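Local coordinates for chromosome segregation protein smc (Pyrococcus furiosus, PDB 3KTA) that supplies the N-terminal part of the ABC-type ATPase head of an SMC protein, which binds ATP and is probably required for chromosome condensation and partitioning, at residues 7-12 / 43-48; 48-53 / 133-138; 79-84 / 101-106. All coordinates share one frame; numbering follows the deposited sequence.

Contact 1: 7-12 / 43-48; sequences LELKGF and GDAILF
Asp44 OD2 is gripped by two cations, Lys13 and Arg59, in salt bridges, while CB of the same residue lies 4.2 Å from Phe12 CZ. Asp44 sits on helix 39-49, the helix that leaves the ATP-binding P-loop (Walker A) of this ABC-type ATPase and packs across the antiparallel sheet. Strand and helix segments cross at 95°, and the interface between them is apolar. Phe12, just past the strand, contributes most: with CG anti to the backbone N (chi1 -174°), its ring lies against the helix, where CZ comes within 3.5 Å of Ala45 CA and CE2 within 3.7 Å of Ala45 CB. On the next turn, Phe12 CE1 stands over one face of the Phe48 ring, 3.8 Å from CG, with the two ring planes inclined at 47°. An alanine at Phe12 would probably open a gap beside Ala45 and leave that face of Phe48 without its aromatic neighbour. Val82 of the adjoining strand also packs against both phenylalanines. Farther back along the strand, Leu9 CD1 reaches Ala45 CB at 4.0 Å. Leu7 and Ile46 cross at about a right angle, Leu7 CD1 lying 3.8 Å from Ile46 CG1.

Contact 2: 48-53 / 133-138; sequences FVLGGL and AMISPD
A Schellman motif ends helix 39-49, and its glycines Gly51 and Gly52 lie against Pro137, which belongs to the loop between helix 123-132 and strand 142-143. Gly51 N bonds back to Phe48 O at 3.0 Å and Gly52 N to Leu47 O, with Gly51 at phi 104° as the C-prime residue. A CB at these backbone angles would be jammed against Leu50 O, and it would also come to 4.3 Å from Pro137 CG. The proline ring carries most of the loop's side of the contact. Its CG sits 3.0 Å from Leu50 O and its CD 3.5 Å from the same oxygen, so the carbonyl is covered by ring carbons; it has no polar partner in the model. The same CG lies 4.0 Å from Gly52 N and 4.1 Å from Gly51 C, at the turn where the chain leaves the helix. The other loop segment begins in a comparable way, since Met134, a selenomethionine with positive phi, closes helix 123-132 in a second Schellman motif. From there the chain runs on to Ile135, which faces Leu50. Both side chains also pack on Leu130 of helix 123-132, and Leu50 reaches Phe89 of another chain. Ile135 places CG2 anti to its backbone N, and this methyl meets Leu50 CD1 at 3.8 Å.

Contact 3: 79-84 / 101-106; sequences YAEVAI and VIRRRV
Backbone hydrogen bonds join Ala80 to Val106, Val82 to Arg104 and Ile84 to Ile102, each pair exchanging an N-H and a C=O in both directions; the tightest include Val106 N to Ala80 O at 2.8 Å. Between them, Glu81 with Arg105 and Ala83 with Arg103 form non-hydrogen-bonded pairs, where CA-H...O contacts such as Glu81 CA to Arg104 O at 3.3 Å add to the pairing.

The ionic part rests on one oxygen, Glu81 OE1, which accepts three N-H groups. Arg105 holds it side-on with NE at 2.7 Å and NH2 at 2.9 Å, its guanidinium nearly coplanar with the carboxylate (15°). Arg103 NH1, 2.8 Å from the same OE1, instead approaches from well above the carboxylate plane, although the oxygen lies in the plane of the Arg103 guanidinium. Two positive charges sharing this carboxylate would be expected to stabilise its ionised form.

Aromatic contact fixes Arg105 further. The bend at chi3 (-68°) swings NE round, and the guanidinium lies flat on Tyr79 with planes 10° apart, giving a cation-pi contact of CZ with the ring. Arg105 CD adds a CH-pi contact 3.7 Å from the ring centroid. Tyr79 OH bonds to Lys10, and Arg103 makes a cation-pi contact with Trp115 of the next strand.

On the other face, Ala80 CB meets Val106 CG1 at 3.7 Å and Val82 and Val106 pack against helix 39-49, while Arg104 bonds Gly52 O and Phe48 O through NH1. The whole is a regular antiparallel beta hairpin, strands 80-87 and 99-106, within the antiparallel sheet of the ABC-type head.

How the contacts relate
Helix 39-49 ties the set together: contact 1 uses its body, contact 2 its C-terminal end, and both include Phe48. Contact 3 supplies strands of the sheet on which that helix rests. Its centre lies about 7 Å from that of contact 1, and the neighbouring strands are stitched by Glu81 N to Lys10 O at 2.8 Å. Contact 2 is centred about 12 Å from each of the others; Arg104 of contact 3 bridges to it, NH1 bonding Gly52 O at 2.8 Å and Phe48 O at 2.9 Å. Contact 1 is near the nucleotide: the Asp44 side chain is about 6 Å from bound bis(adenosine)-5'-pentaphosphate and about 8 Å from magnesium, whereas contact 2 lies away from it.

Contact 1: 7-12 / 43-48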
# COMPACT_ATOMS: atom_id res chain seq x y z
N LEU A 7 -12.54 -4.53 -7.17
CA LEU A 7 -11.93 -4.46 -8.49
C LEU A 7 -12.60 -5.47 -9.42
O LEU A 7 -13.07 -6.53 -8.99
CB LEU A 7 -10.45 -4.84 -8.43
CG LEU A 7 -9.50 -3.91 -7.71
CD1 LEU A 7 -8.19 -4.63 -7.43
CD2 LEU A 7 -9.25 -2.65 -8.54
N GLU A 8 -12.61 -5.14 -10.70
CA GLU A 8 -12.99 -6.08 -11.76
C GLU A 8 -11.84 -6.14 -12.76
O GLU A 8 -11.47 -5.12 -13.34
CB GLU A 8 -14.29 -5.65 -12.43
CG GLU A 8 -15.51 -5.91 -11.57
CD GLU A 8 -16.79 -5.39 -12.16
OE1 GLU A 8 -16.74 -4.69 -13.19
OE2 GLU A 8 -17.85 -5.66 -11.56
N LEU A 9 -11.26 -7.33 -12.93
CA LEU A 9 -10.14 -7.54 -13.84
C LEU A 9 -10.59 -8.37 -15.03
O LEU A 9 -11.18 -9.43 -14.86
CB LEU A 9 -9.02 -8.32 -13.14
CG LEU A 9 -8.08 -7.55 -12.20
CD1 LEU A 9 -8.83 -6.88 -11.08
CD2 LEU A 9 -7.01 -8.51 -11.64
N LYS A 10 -10.26 -7.91 -16.23
CA LYS A 10 -10.49 -8.71 -17.43
C LYS A 10 -9.25 -8.68 -18.33
O LYS A 10 -8.84 -7.62 -18.81
CB LYS A 10 -11.71 -8.20 -18.20
CG LYS A 10 -11.97 -9.00 -19.49
CD LYS A 10 -13.13 -8.45 -20.30
CE LYS A 10 -13.22 -9.20 -21.63
NZ LYS A 10 -14.28 -8.67 -22.52
N GLY A 11 -8.64 -9.85 -18.54
CA GLY A 11 -7.47 -9.94 -19.38
C GLY A 11 -6.25 -9.29 -18.76
O GLY A 11 -5.31 -8.89 -19.46
N PHE A 12 -6.26 -9.18 -17.43
CA PHE A 12 -5.20 -8.47 -16.74
C PHE A 12 -4.18 -9.41 -16.09
O PHE A 12 -4.54 -10.19 -15.21
CB PHE A 12 -5.77 -7.52 -15.68
CG PHE A 12 -4.73 -6.66 -15.04
CD1 PHE A 12 -4.34 -5.48 -15.64
CD2 PHE A 12 -4.10 -7.06 -13.87
CE1 PHE A 12 -3.35 -4.70 -15.09
CE2 PHE A 12 -3.10 -6.28 -13.30
CZ PHE A 12 -2.73 -5.10 -13.90
N GLY A 43 -2.31 -5.86 -6.62
CA GLY A 43 -1.75 -4.54 -6.41
C GLY A 43 -1.46 -3.85 -7.72
O GLY A 43 -1.69 -2.65 -7.85
N ASP A 44 -0.95 -4.59 -8.70
CA ASP A 44 -0.63 -3.96 -9.98
C ASP A 44 -1.90 -3.49 -10.70
O ASP A 44 -1.86 -2.48 -11.42
CB ASP A 44 0.17 -4.91 -10.88
CG ASP A 44 1.54 -5.22 -10.32
OD1 ASP A 44 2.09 -4.36 -9.60
OD2 ASP A 44 2.05 -6.32 -10.59
N ALA A 45 -3.01 -4.20 -10.48
CA ALA A 45 -4.30 -3.79 -11.05
C ALA A 45 -4.70 -2.43 -10.49
O ALA A 45 -5.23 -1.58 -11.22
CB ALA A 45 -5.37 -4.84 -10.77
N ILE A 46 -4.42 -2.20 -9.22
CA ILE A 46 -4.70 -0.91 -8.59
C ILE A 46 -3.80 0.19 -9.16
O ILE A 46 -4.28 1.26 -9.53
CB ILE A 46 -4.57 -0.99 -7.07
CG1 ILE A 46 -5.61 -1.98 -6.53
CG2 ILE A 46 -4.70 0.42 -6.44
CD1 ILE A 46 -5.42 -2.32 -5.05
N LEU A 47 -2.49 -0.06 -9.25
CA LEU A 47 -1.58 0.90 -9.87
C LEU A 47 -2.05 1.27 -11.28
O LEU A 47 -2.02 2.45 -11.69
CB LEU A 47 -0.17 0.30 -9.96
CG LEU A 47 0.54 0.08 -8.63
CD1 LEU A 47 1.93 -0.51 -8.88
CD2 LEU A 47 0.64 1.37 -7.87
N PHE A 48 -2.46 0.25 -12.03
CA PHE A 48 -2.84 0.41 -13.43
C PHE A 48 -4.08 1.28 -13.58
O PHE A 48 -4.08 2.26 -14.34
CB PHE A 48 -3.10 -0.97 -14.03
CG PHE A 48 -3.62 -0.94 -15.44
CD1 PHE A 48 -2.78 -0.66 -16.50
CD2 PHE A 48 -4.95 -1.24 -15.69
CE1 PHE A 48 -3.27 -0.66 -17.81
CE2 PHE A 48 -5.43 -1.26 -17.00
CZ PHE A 48 -4.59 -0.96 -18.04

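Contact 2: 48-53 / 133-138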
# COMPACT_ATOMS: atom_id res chain seq x y z
N PHE A 48 -2.46 0.25 -12.03
CA PHE A 48 -2.84 0.41 -13.43
C PHE A 48 -4.08 1.28 -13.58
O PHE A 48 -4.08 2.26 -14.34
CB PHE A 48 -3.10 -0.97 -14.03
CG PHE A 48 -3.62 -0.94 -15.44
CD1 PHE A 48 -2.78 -0.66 -16.50
CD2 PHE A 48 -4.95 -1.24 -15.69
CE1 PHE A 48 -3.27 -0.66 -17.81
CE2 PHE A 48 -5.43 -1.26 -17.00
CZ PHE A 48 -4.59 -0.96 -18.04
N VAL A 49 -5.13 0.94 -12.85
CA VAL A 49 -6.41 1.64 -13.02
C VAL A 49 -6.34 3.08 -12.50
O VAL A 49 -7.10 3.94 -12.96
CB VAL A 49 -7.58 0.85 -12.37
CG1 VAL A 49 -7.48 0.89 -10.85
CG2 VAL A 49 -8.92 1.40 -12.87
N LEU A 50 -5.42 3.35 -11.58
CA LEU A 50 -5.24 4.70 -11.04
C LEU A 50 -4.28 5.53 -11.88
O LEU A 50 -3.86 6.62 -11.47
CB LEU A 50 -4.78 4.65 -9.58
CG LEU A 50 -5.75 3.95 -8.62
CD1 LEU A 50 -5.20 3.99 -7.19
CD2 LEU A 50 -7.15 4.54 -8.70
N GLY A 51 -3.91 5.00 -13.04
CA GLY A 51 -3.23 5.81 -14.04
C GLY A 51 -1.74 5.58 -14.18
O GLY A 51 -1.05 6.37 -14.83
N GLY A 52 -1.24 4.50 -13.59
CA GLY A 52 0.18 4.21 -13.65
C GLY A 52 0.74 4.26 -15.06
O GLY A 52 0.24 3.59 -15.96
N LEU A 53 1.80 5.04 -15.24
CA LEU A 53 2.42 5.17 -16.55
C LEU A 53 3.73 4.40 -16.64
O LEU A 53 4.32 4.30 -17.72
CB LEU A 53 2.69 6.64 -16.89
CG LEU A 53 1.50 7.52 -17.29
CD1 LEU A 53 2.00 8.88 -17.74
CD2 LEU A 53 0.68 6.86 -18.39
N ALA A 133 -9.13 13.77 -4.36
CA ALA A 133 -9.57 12.80 -3.37
C ALA A 133 -8.42 12.29 -2.50
O ALA A 133 -8.62 11.44 -1.63
CB ALA A 133 -10.24 11.62 -4.06
N MSE A 134 -7.22 12.80 -2.77
CA MSE A 134 -6.02 12.43 -2.03
C MSE A 134 -5.52 11.01 -2.33
O MSE A 134 -5.08 10.30 -1.43
CB MSE A 134 -6.27 12.59 -0.52
CG MSE A 134 -5.25 13.45 0.18
SE MSE A 134 -5.55 15.35 -0.13
CE MSE A 134 -6.98 15.64 1.15
N ILE A 135 -5.59 10.61 -3.61
CA ILE A 135 -5.19 9.27 -4.08
C ILE A 135 -4.25 9.37 -5.29
O ILE A 135 -4.53 10.14 -6.21
CB ILE A 135 -6.44 8.45 -4.48
CG1 ILE A 135 -7.36 8.24 -3.28
CG2 ILE A 135 -6.04 7.10 -5.10
CD1 ILE A 135 -8.72 7.65 -3.62
N SER A 136 -3.15 8.61 -5.31
CA SER A 136 -2.27 8.57 -6.48
C SER A 136 -1.61 7.20 -6.67
O SER A 136 -1.41 6.47 -5.71
CB SER A 136 -1.18 9.65 -6.39
OG SER A 136 -0.25 9.36 -5.37
N PRO A 137 -1.26 6.85 -7.92
CA PRO A 137 -0.62 5.56 -8.18
C PRO A 137 0.61 5.33 -7.29
O PRO A 137 0.91 4.18 -6.94
CB PRO A 137 -0.18 5.68 -9.64
CG PRO A 137 -1.09 6.69 -10.24
CD PRO A 137 -1.46 7.65 -9.15
N ASP A 138 1.30 6.40 -6.91
CA ASP A 138 2.58 6.25 -6.23
C ASP A 138 2.70 6.97 -4.89
O ASP A 138 3.80 7.35 -4.49
CB ASP A 138 3.71 6.69 -7.16
CG ASP A 138 3.44 8.03 -7.80
OD1 ASP A 138 2.67 8.82 -7.21
OD2 ASP A 138 3.99 8.30 -8.89

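Contact 3: 79-84 / 101-106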
# COMPACT_ATOMS: atom_id res chain seq x y z
N TYR A 79 -7.19 -7.23 -24.98
CA TYR A 79 -6.71 -6.07 -24.23
C TYR A 79 -6.76 -6.43 -22.75
O TYR A 79 -7.28 -7.47 -22.39
CB TYR A 79 -7.62 -4.87 -24.47
CG TYR A 79 -9.06 -5.21 -24.27
CD1 TYR A 79 -9.90 -5.44 -25.36
CD2 TYR A 79 -9.60 -5.34 -23.00
CE1 TYR A 79 -11.22 -5.76 -25.18
CE2 TYR A 79 -10.92 -5.67 -22.81
CZ TYR A 79 -11.72 -5.87 -23.91
OH TYR A 79 -13.04 -6.21 -23.73
N ALA A 80 -6.24 -5.55 -21.90
CA ALA A 80 -6.36 -5.70 -20.45
C ALA A 80 -7.24 -4.58 -19.91
O ALA A 80 -7.07 -3.42 -20.28
CB ALA A 80 -4.99 -5.68 -19.80
N GLU A 81 -8.16 -4.92 -19.03
CA GLU A 81 -9.03 -3.91 -18.43
C GLU A 81 -9.19 -4.08 -16.93
O GLU A 81 -9.37 -5.19 -16.43
CB GLU A 81 -10.40 -3.96 -19.10
CG GLU A 81 -11.42 -3.01 -18.51
CD GLU A 81 -12.71 -3.04 -19.29
OE1 GLU A 81 -12.73 -2.51 -20.42
OE2 GLU A 81 -13.71 -3.59 -18.77
N VAL A 82 -9.14 -2.97 -16.20
CA VAL A 82 -9.43 -2.97 -14.78
C VAL A 82 -10.48 -1.91 -14.49
O VAL A 82 -10.38 -0.79 -15.00
CB VAL A 82 -8.16 -2.69 -13.94
CG1 VAL A 82 -8.49 -2.67 -12.44
CG2 VAL A 82 -7.10 -3.76 -14.24
N ALA A 83 -11.48 -2.29 -13.70
CA ALA A 83 -12.42 -1.32 -13.16
C ALA A 83 -12.28 -1.29 -11.64
O ALA A 83 -12.18 -2.34 -11.00
CB ALA A 83 -13.85 -1.67 -13.55
N ILE A 84 -12.26 -0.09 -11.07
CA ILE A 84 -12.20 0.05 -9.63
C ILE A 84 -13.45 0.80 -9.14
O ILE A 84 -13.85 1.81 -9.73
CB ILE A 84 -10.87 0.74 -9.19
CG1 ILE A 84 -10.73 0.71 -7.66
CG2 ILE A 84 -10.78 2.19 -9.75
CD1 ILE A 84 -9.34 1.11 -7.18
N VAL A 101 -16.69 5.13 -10.20
CA VAL A 101 -16.14 3.97 -10.90
C VAL A 101 -15.15 4.48 -11.92
O VAL A 101 -15.49 5.31 -12.78
CB VAL A 101 -17.25 3.15 -11.63
CG1 VAL A 101 -16.67 1.89 -12.30
CG2 VAL A 101 -18.36 2.76 -10.66
N ILE A 102 -13.93 3.97 -11.85
CA ILE A 102 -12.91 4.31 -12.83
C ILE A 102 -12.50 3.03 -13.56
O ILE A 102 -12.32 1.99 -12.94
CB ILE A 102 -11.69 4.95 -12.16
CG1 ILE A 102 -12.07 6.30 -11.54
CG2 ILE A 102 -10.56 5.12 -13.15
CD1 ILE A 102 -10.99 6.88 -10.63
N ARG A 103 -12.39 3.12 -14.89
CA ARG A 103 -12.01 1.96 -15.69
C ARG A 103 -10.89 2.36 -16.63
O ARG A 103 -10.91 3.46 -17.18
CB ARG A 103 -13.20 1.43 -16.50
CG ARG A 103 -12.86 0.26 -17.41
CD ARG A 103 -14.08 -0.62 -17.67
NE ARG A 103 -15.19 0.12 -18.26
CZ ARG A 103 -15.49 0.12 -19.55
NH1 ARG A 103 -14.76 -0.58 -20.41
NH2 ARG A 103 -16.53 0.82 -19.99
N ARG A 104 -9.92 1.47 -16.79
CA ARG A 104 -8.84 1.67 -17.75
C ARG A 104 -8.68 0.42 -18.58
O ARG A 104 -8.68 -0.70 -18.06
CB ARG A 104 -7.51 1.98 -17.05
CG ARG A 104 -6.39 2.29 -18.02
CD ARG A 104 -5.05 2.42 -17.31
NE ARG A 104 -3.95 2.67 -18.24
CZ ARG A 104 -2.70 2.91 -17.85
NH1 ARG A 104 -2.41 2.94 -16.55
NH2 ARG A 104 -1.74 3.13 -18.75
N ARG A 105 -8.55 0.61 -19.89
CA ARG A 105 -8.33 -0.52 -20.79
C ARG A 105 -7.09 -0.23 -21.61
O ARG A 105 -6.95 0.86 -22.16
CB ARG A 105 -9.56 -0.70 -21.69
CG ARG A 105 -9.43 -1.81 -22.71
CD ARG A 105 -10.64 -1.84 -23.63
NE ARG A 105 -11.87 -2.25 -22.96
CZ ARG A 105 -13.03 -2.43 -23.58
NH1 ARG A 105 -13.10 -2.22 -24.89
NH2 ARG A 105 -14.11 -2.80 -22.91
N VAL A 106 -6.16 -1.18 -21.69
CA VAL A 106 -4.99 -1.02 -22.54
C VAL A 106 -5.02 -2.04 -23.67
O VAL A 106 -5.36 -3.20 -23.46
CB VAL A 106 -3.66 -1.17 -21.76
CG1 VAL A 106 -3.54 -2.57 -21.19
CG2 VAL A 106 -2.48 -0.84 -22.65